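Local coordinates for uncharacterized protein (Bacillus thuringiensis serovar kurstaki, PDB 4XE7) that is a ParM-type bacterial actin-like protein that probably polymerises into cytoskeletal filaments which help segregate plasmid DNA, at residues 271-285 with 327-340. Residues are numbered along the deposited sequence; the frame is centred on the assembly and turned at random.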
loop_
_atom_site.group_PDB
_atom_site.type_symbol
_atom_site.label_atom_id
_atom_site.label_comp_id
_atom_site.label_asym_id
_atom_site.label_seq_id
_atom_site.Cartn_x
_atom_site.Cartn_y
_atom_site.Cartn_z
ATOM N N ILE A 271 -24.022 -6.000 -5.452
ATOM C CA ILE A 271 -23.625 -6.818 -6.602
ATOM C C ILE A 271 -23.561 -8.306 -6.229
ATOM O O ILE A 271 -24.091 -9.160 -6.942
ATOM C CB ILE A 271 -22.259 -6.371 -7.175
ATOM C CG1 ILE A 271 -22.423 -5.075 -7.969
ATOM C CG2 ILE A 271 -21.652 -7.445 -8.087
ATOM C CD1 ILE A 271 -21.123 -4.330 -8.166
ATOM N N LEU A 272 -22.909 -8.620 -5.115
ATOM C CA LEU A 272 -22.785 -10.024 -4.701
ATOM C C LEU A 272 -24.154 -10.650 -4.506
ATOM O O LEU A 272 -24.380 -11.800 -4.910
ATOM C CB LEU A 272 -21.943 -10.134 -3.420
ATOM C CG LEU A 272 -20.496 -9.757 -3.772
ATOM C CD1 LEU A 272 -19.643 -9.648 -2.544
ATOM C CD2 LEU A 272 -19.902 -10.768 -4.734
ATOM N N LYS A 273 -25.073 -9.894 -3.908
ATOM C CA LYS A 273 -26.435 -10.391 -3.713
ATOM C C LYS A 273 -27.138 -10.698 -5.027
ATOM O O LYS A 273 -27.757 -11.769 -5.180
ATOM C CB LYS A 273 -27.282 -9.389 -2.919
ATOM C CG LYS A 273 -28.783 -9.648 -3.087
ATOM C CD LYS A 273 -29.622 -8.858 -2.087
ATOM C CE LYS A 273 -30.330 -7.692 -2.748
ATOM N NZ LYS A 273 -29.365 -6.654 -3.203
ATOM N N ASN A 274 -27.071 -9.746 -5.964
ATOM C CA ASN A 274 -27.651 -9.911 -7.299
ATOM C C ASN A 274 -27.006 -11.037 -8.093
ATOM O O ASN A 274 -27.677 -11.699 -8.888
ATOM C CB ASN A 274 -27.543 -8.611 -8.114
ATOM C CG ASN A 274 -28.419 -7.512 -7.567
ATOM O OD1 ASN A 274 -29.460 -7.787 -6.981
ATOM N ND2 ASN A 274 -28.000 -6.262 -7.743
ATOM N N ILE A 275 -25.698 -11.236 -7.913
ATOM C CA ILE A 275 -25.013 -12.345 -8.584
ATOM C C ILE A 275 -25.579 -13.697 -8.129
ATOM O O ILE A 275 -25.850 -14.588 -8.947
ATOM C CB ILE A 275 -23.477 -12.302 -8.349
ATOM C CG1 ILE A 275 -22.866 -11.209 -9.231
ATOM C CG2 ILE A 275 -22.829 -13.671 -8.669
ATOM C CD1 ILE A 275 -21.387 -11.054 -9.110
ATOM N N LYS A 276 -25.764 -13.849 -6.824
ATOM C CA LYS A 276 -26.367 -15.068 -6.317
ATOM C C LYS A 276 -27.787 -15.231 -6.854
ATOM O O LYS A 276 -28.188 -16.317 -7.282
ATOM C CB LYS A 276 -26.392 -15.083 -4.799
ATOM C CG LYS A 276 -27.198 -16.273 -4.304
ATOM C CD LYS A 276 -26.851 -16.720 -2.914
ATOM C CE LYS A 276 -27.760 -17.890 -2.532
ATOM N NZ LYS A 276 -27.429 -18.407 -1.192
ATOM N N GLU A 277 -28.541 -14.138 -6.830
ATOM C CA GLU A 277 -29.923 -14.163 -7.270
ATOM C C GLU A 277 -30.003 -14.687 -8.699
ATOM O O GLU A 277 -30.894 -15.466 -9.047
ATOM C CB GLU A 277 -30.522 -12.758 -7.150
ATOM C CG GLU A 277 -31.984 -12.636 -7.520
ATOM C CD GLU A 277 -32.526 -11.231 -7.272
ATOM O OE1 GLU A 277 -31.807 -10.411 -6.655
ATOM O OE2 GLU A 277 -33.670 -10.952 -7.694
ATOM N N ARG A 278 -29.033 -14.297 -9.520
ATOM C CA ARG A 278 -29.020 -14.731 -10.912
ATOM C C ARG A 278 -28.626 -16.187 -11.111
ATOM O O ARG A 278 -29.223 -16.868 -11.932
ATOM C CB ARG A 278 -28.109 -13.837 -11.724
ATOM C CG ARG A 278 -28.924 -12.748 -12.347
ATOM C CD ARG A 278 -29.403 -13.127 -13.726
ATOM N NE ARG A 278 -28.322 -12.848 -14.640
ATOM C CZ ARG A 278 -27.984 -11.622 -15.008
ATOM N NH1 ARG A 278 -28.681 -10.583 -14.566
ATOM N NH2 ARG A 278 -26.963 -11.442 -15.829
ATOM N N PHE A 279 -27.641 -16.670 -10.363
ATOM C CA PHE A 279 -27.330 -18.091 -10.398
ATOM C C PHE A 279 -28.546 -18.909 -9.982
ATOM O O PHE A 279 -28.794 -19.969 -10.545
ATOM C CB PHE A 279 -26.131 -18.430 -9.503
ATOM C CG PHE A 279 -24.809 -18.312 -10.210
ATOM C CD1 PHE A 279 -24.267 -19.400 -10.877
ATOM C CD2 PHE A 279 -24.110 -17.109 -10.217
ATOM C CE1 PHE A 279 -23.047 -19.303 -11.535
ATOM C CE2 PHE A 279 -22.885 -17.001 -10.874
ATOM C CZ PHE A 279 -22.356 -18.108 -11.541
ATOM N N MET A 280 -29.325 -18.404 -9.032
ATOM C CA MET A 280 -30.499 -19.150 -8.582
ATOM C C MET A 280 -31.646 -19.092 -9.595
ATOM O O MET A 280 -32.714 -19.651 -9.354
ATOM C CB MET A 280 -30.962 -18.655 -7.202
ATOM C CG MET A 280 -29.909 -18.903 -6.058
ATOM S SD MET A 280 -29.324 -20.633 -5.904
ATOM C CE MET A 280 -28.045 -20.505 -4.674
ATOM N N GLU A 281 -31.428 -18.456 -10.745
ATOM C CA GLU A 281 -32.378 -18.575 -11.853
ATOM C C GLU A 281 -31.994 -19.766 -12.733
ATOM O O GLU A 281 -32.820 -20.298 -13.472
ATOM C CB GLU A 281 -32.436 -17.286 -12.695
ATOM C CG GLU A 281 -32.870 -16.035 -11.907
ATOM C CD GLU A 281 -32.692 -14.740 -12.704
ATOM O OE1 GLU A 281 -32.323 -14.820 -13.893
ATOM O OE2 GLU A 281 -32.912 -13.641 -12.143
ATOM N N ASN A 282 -30.730 -20.169 -12.642
ATOM C CA ASN A 282 -30.208 -21.321 -13.365
ATOM C C ASN A 282 -30.774 -22.629 -12.811
ATOM O O ASN A 282 -30.869 -22.813 -11.598
ATOM C CB ASN A 282 -28.679 -21.317 -13.298
ATOM C CG ASN A 282 -28.038 -22.347 -14.208
ATOM O OD1 ASN A 282 -28.279 -23.535 -14.078
ATOM N ND2 ASN A 282 -27.193 -21.884 -15.119
ATOM N N GLU A 283 -31.155 -23.539 -13.705
ATOM C CA GLU A 283 -31.875 -24.737 -13.294
ATOM C C GLU A 283 -30.991 -25.733 -12.525
ATOM O O GLU A 283 -31.473 -26.458 -11.664
ATOM C CB GLU A 283 -32.500 -25.422 -14.514
ATOM C CG GLU A 283 -33.647 -24.628 -15.152
ATOM C CD GLU A 283 -34.847 -24.482 -14.229
ATOM O OE1 GLU A 283 -35.102 -25.408 -13.428
ATOM O OE2 GLU A 283 -35.530 -23.437 -14.295
ATOM N N ILE A 284 -29.705 -25.772 -12.845
ATOM C CA ILE A 284 -28.768 -26.614 -12.114
ATOM C C ILE A 284 -28.692 -26.186 -10.639
ATOM O O ILE A 284 -28.712 -27.025 -9.725
ATOM C CB ILE A 284 -27.369 -26.553 -12.760
ATOM C CG1 ILE A 284 -27.454 -27.026 -14.217
ATOM C CG2 ILE A 284 -26.338 -27.357 -11.933
ATOM C CD1 ILE A 284 -26.241 -26.659 -15.063
ATOM N N LEU A 285 -28.632 -24.876 -10.415
ATOM C CA LEU A 285 -28.597 -24.332 -9.058
ATOM C C LEU A 285 -29.916 -24.599 -8.327
ATOM O O LEU A 285 -29.926 -24.893 -7.132
ATOM C CB LEU A 285 -28.304 -22.828 -9.080
ATOM C CG LEU A 285 -26.834 -22.380 -9.083
ATOM C CD1 LEU A 285 -26.097 -22.907 -7.830
ATOM C CD2 LEU A 285 -26.146 -22.843 -10.350
ATOM N N VAL A 327 -18.713 -15.304 -13.991
ATOM C CA VAL A 327 -18.482 -15.980 -12.721
ATOM C C VAL A 327 -18.642 -17.483 -12.889
ATOM O O VAL A 327 -19.587 -17.935 -13.544
ATOM C CB VAL A 327 -19.461 -15.470 -11.655
ATOM C CG1 VAL A 327 -19.352 -16.288 -10.384
ATOM C CG2 VAL A 327 -19.217 -13.988 -11.389
ATOM N N LYS A 328 -17.711 -18.257 -12.328
ATOM C CA LYS A 328 -17.875 -19.701 -12.296
ATOM C C LYS A 328 -18.163 -20.119 -10.863
ATOM O O LYS A 328 -17.382 -19.831 -9.961
ATOM C CB LYS A 328 -16.635 -20.426 -12.825
ATOM C CG LYS A 328 -16.901 -21.895 -13.131
ATOM C CD LYS A 328 -15.664 -22.646 -13.632
ATOM C CE LYS A 328 -14.820 -23.205 -12.486
ATOM N NZ LYS A 328 -13.784 -24.178 -12.953
ATOM N N TRP A 329 -19.308 -20.759 -10.660
ATOM C CA TRP A 329 -19.690 -21.297 -9.363
ATOM C C TRP A 329 -19.756 -22.823 -9.510
ATOM O O TRP A 329 -20.685 -23.375 -10.116
ATOM C CB TRP A 329 -21.029 -20.705 -8.898
ATOM C CG TRP A 329 -21.354 -20.978 -7.464
ATOM C CD1 TRP A 329 -20.550 -21.579 -6.542
ATOM C CD2 TRP A 329 -22.573 -20.660 -6.787
ATOM N NE1 TRP A 329 -21.188 -21.649 -5.327
ATOM C CE2 TRP A 329 -22.436 -21.105 -5.453
ATOM C CE3 TRP A 329 -23.770 -20.046 -7.176
ATOM C CZ2 TRP A 329 -23.454 -20.952 -4.503
ATOM C CZ3 TRP A 329 -24.787 -19.909 -6.233
ATOM C CH2 TRP A 329 -24.615 -20.353 -4.912
ATOM N N GLY A 330 -18.745 -23.506 -8.986
ATOM C CA GLY A 330 -18.570 -24.913 -9.302
ATOM C C GLY A 330 -18.424 -24.994 -10.809
ATOM O O GLY A 330 -17.705 -24.190 -11.392
ATOM N N PRO A 331 -19.137 -25.931 -11.453
ATOM C CA PRO A 331 -19.015 -26.120 -12.898
ATOM C C PRO A 331 -19.890 -25.179 -13.727
ATOM O O PRO A 331 -19.858 -25.244 -14.963
ATOM C CB PRO A 331 -19.477 -27.557 -13.083
ATOM C CG PRO A 331 -20.524 -27.717 -12.035
ATOM C CD PRO A 331 -20.058 -26.912 -10.851
ATOM N N VAL A 332 -20.673 -24.332 -13.069
ATOM C CA VAL A 332 -21.601 -23.464 -13.793
ATOM C C VAL A 332 -21.007 -22.078 -14.011
ATOM O O VAL A 332 -20.453 -21.481 -13.086
ATOM C CB VAL A 332 -22.949 -23.326 -13.054
ATOM C CG1 VAL A 332 -23.947 -22.494 -13.890
ATOM C CG2 VAL A 332 -23.525 -24.700 -12.786
ATOM N N LYS A 333 -21.126 -21.571 -15.234
ATOM C CA LYS A 333 -20.684 -20.206 -15.537
ATOM C C LYS A 333 -21.877 -19.315 -15.872
ATOM O O LYS A 333 -22.780 -19.732 -16.585
ATOM C CB LYS A 333 -19.693 -20.195 -16.701
ATOM C CG LYS A 333 -18.255 -20.536 -16.336
ATOM C CD LYS A 333 -17.373 -20.452 -17.584
ATOM C CE LYS A 333 -15.906 -20.216 -17.250
ATOM N NZ LYS A 333 -15.266 -21.396 -16.613
ATOM N N GLU A 334 -21.882 -18.094 -15.340
ATOM C CA GLU A 334 -22.920 -17.126 -15.645
ATOM C C GLU A 334 -22.290 -15.795 -16.054
ATOM O O GLU A 334 -21.334 -15.302 -15.427
ATOM C CB GLU A 334 -23.865 -16.921 -14.446
ATOM C CG GLU A 334 -24.876 -18.052 -14.244
ATOM C CD GLU A 334 -26.061 -18.010 -15.221
ATOM O OE1 GLU A 334 -26.224 -17.004 -15.951
ATOM O OE2 GLU A 334 -26.834 -18.993 -15.252
ATOM N N ASN A 335 -22.821 -15.222 -17.123
ATOM C CA ASN A 335 -22.448 -13.868 -17.519
ATOM C C ASN A 335 -23.204 -12.868 -16.652
ATOM O O ASN A 335 -24.438 -12.764 -16.729
ATOM C CB ASN A 335 -22.741 -13.640 -19.006
ATOM C CG ASN A 335 -22.142 -12.337 -19.526
ATOM O OD1 ASN A 335 -21.784 -11.449 -18.750
ATOM N ND2 ASN A 335 -22.031 -12.223 -20.847
ATOM N N VAL A 336 -22.470 -12.137 -15.820
ATOM C CA VAL A 336 -23.087 -11.208 -14.880
ATOM C C VAL A 336 -22.621 -9.777 -15.131
ATOM O O VAL A 336 -22.650 -8.935 -14.233
ATOM C CB VAL A 336 -22.785 -11.612 -13.416
ATOM C CG1 VAL A 336 -23.318 -13.002 -13.149
ATOM C CG2 VAL A 336 -21.287 -11.550 -13.136
ATOM N N THR A 337 -22.198 -9.522 -16.363
ATOM C CA THR A 337 -21.666 -8.219 -16.770
ATOM C C THR A 337 -22.633 -7.076 -16.418
ATOM O O THR A 337 -22.229 -6.053 -15.840
ATOM C CB THR A 337 -21.369 -8.211 -18.297
ATOM O OG1 THR A 337 -20.386 -9.207 -18.594
ATOM C CG2 THR A 337 -20.852 -6.849 -18.749
ATOM N N ASP A 338 -23.913 -7.266 -16.745
ATOM C CA ASP A 338 -24.954 -6.290 -16.392
ATOM C C ASP A 338 -25.032 -5.998 -14.895
ATOM O O ASP A 338 -25.195 -4.847 -14.489
ATOM C CB ASP A 338 -26.334 -6.753 -16.882
ATOM C CG ASP A 338 -26.846 -8.002 -16.149
ATOM O OD1 ASP A 338 -27.929 -7.919 -15.515
ATOM O OD2 ASP A 338 -26.175 -9.068 -16.214
ATOM N N ILE A 339 -24.959 -7.032 -14.070
ATOM C CA ILE A 339 -25.048 -6.851 -12.622
ATOM C C ILE A 339 -23.852 -6.078 -12.058
ATOM O O ILE A 339 -24.015 -5.163 -11.247
ATOM C CB ILE A 339 -25.162 -8.216 -11.928
ATOM C CG1 ILE A 339 -26.495 -8.868 -12.302
ATOM C CG2 ILE A 339 -25.004 -8.089 -10.429
ATOM C CD1 ILE A 339 -26.579 -10.343 -11.941
ATOM N N VAL A 340 -22.656 -6.438 -12.509
ATOM C CA VAL A 340 -21.439 -5.804 -12.015
ATOM C C VAL A 340 -21.357 -4.371 -12.542
ATOM O O VAL A 340 -21.154 -3.443 -11.767
ATOM C CB VAL A 340 -20.163 -6.601 -12.419
ATOM C CG1 VAL A 340 -18.874 -5.805 -12.089
ATOM C CG2 VAL A 340 -20.159 -7.979 -11.761
HETATM O O HOH W 1 -26.140 -4.878 -9.284
HETATM O O HOH W 2 -26.588 -14.218 -16.614
#
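The F279 ring carries E334 on one face, with E334 CG 3.6 Å from the F279 ring centroid in a CH-pi contact. The edge of W329 points at a face of F279 in an offset edge-to-face pair, with planes at 82°. Here the two-stranded beta hairpin 326-335 and the start of helix 337-362 pack against helix 265-279 and the start of helix 283-289, far from the centre of this actin-like chain. The backbone oxygens of V327 and V332 lie at the F279 edge. L285 CD1 lies over a face of W329, and M280 CE meets the rim at W329 CH2, 3.4 Å away. A type II' turn joins the strands, and W329 reaches the helices with CG anti to the backbone N (chi1 -168°).

The R278 guanidinium has I339 CD1 over one face. Its edge meets D338 end-on, nearly coplanar, in a salt bridge. R278 NH1 donates to D338 OD1 at 2.9 Å, almost straight at 176°, and R278 NH2 donates to D338 OD2. NH2 also donates to N335 O, and a water links NH2, E334 OE1 and N335 O. Bends at chi2 and chi3 fold the R278 chain around the I339 tip. I339 is a knob among I271, N274, I275 and R278. Helix 300-317 touches I271 and V340.

N282 caps helix 283-289 by accepting from I284 N through OD1. N282 ND2 donates to E334 OE2 at 2.9 Å, meeting that oxygen on its anti side, a little out of the carboxylate plane.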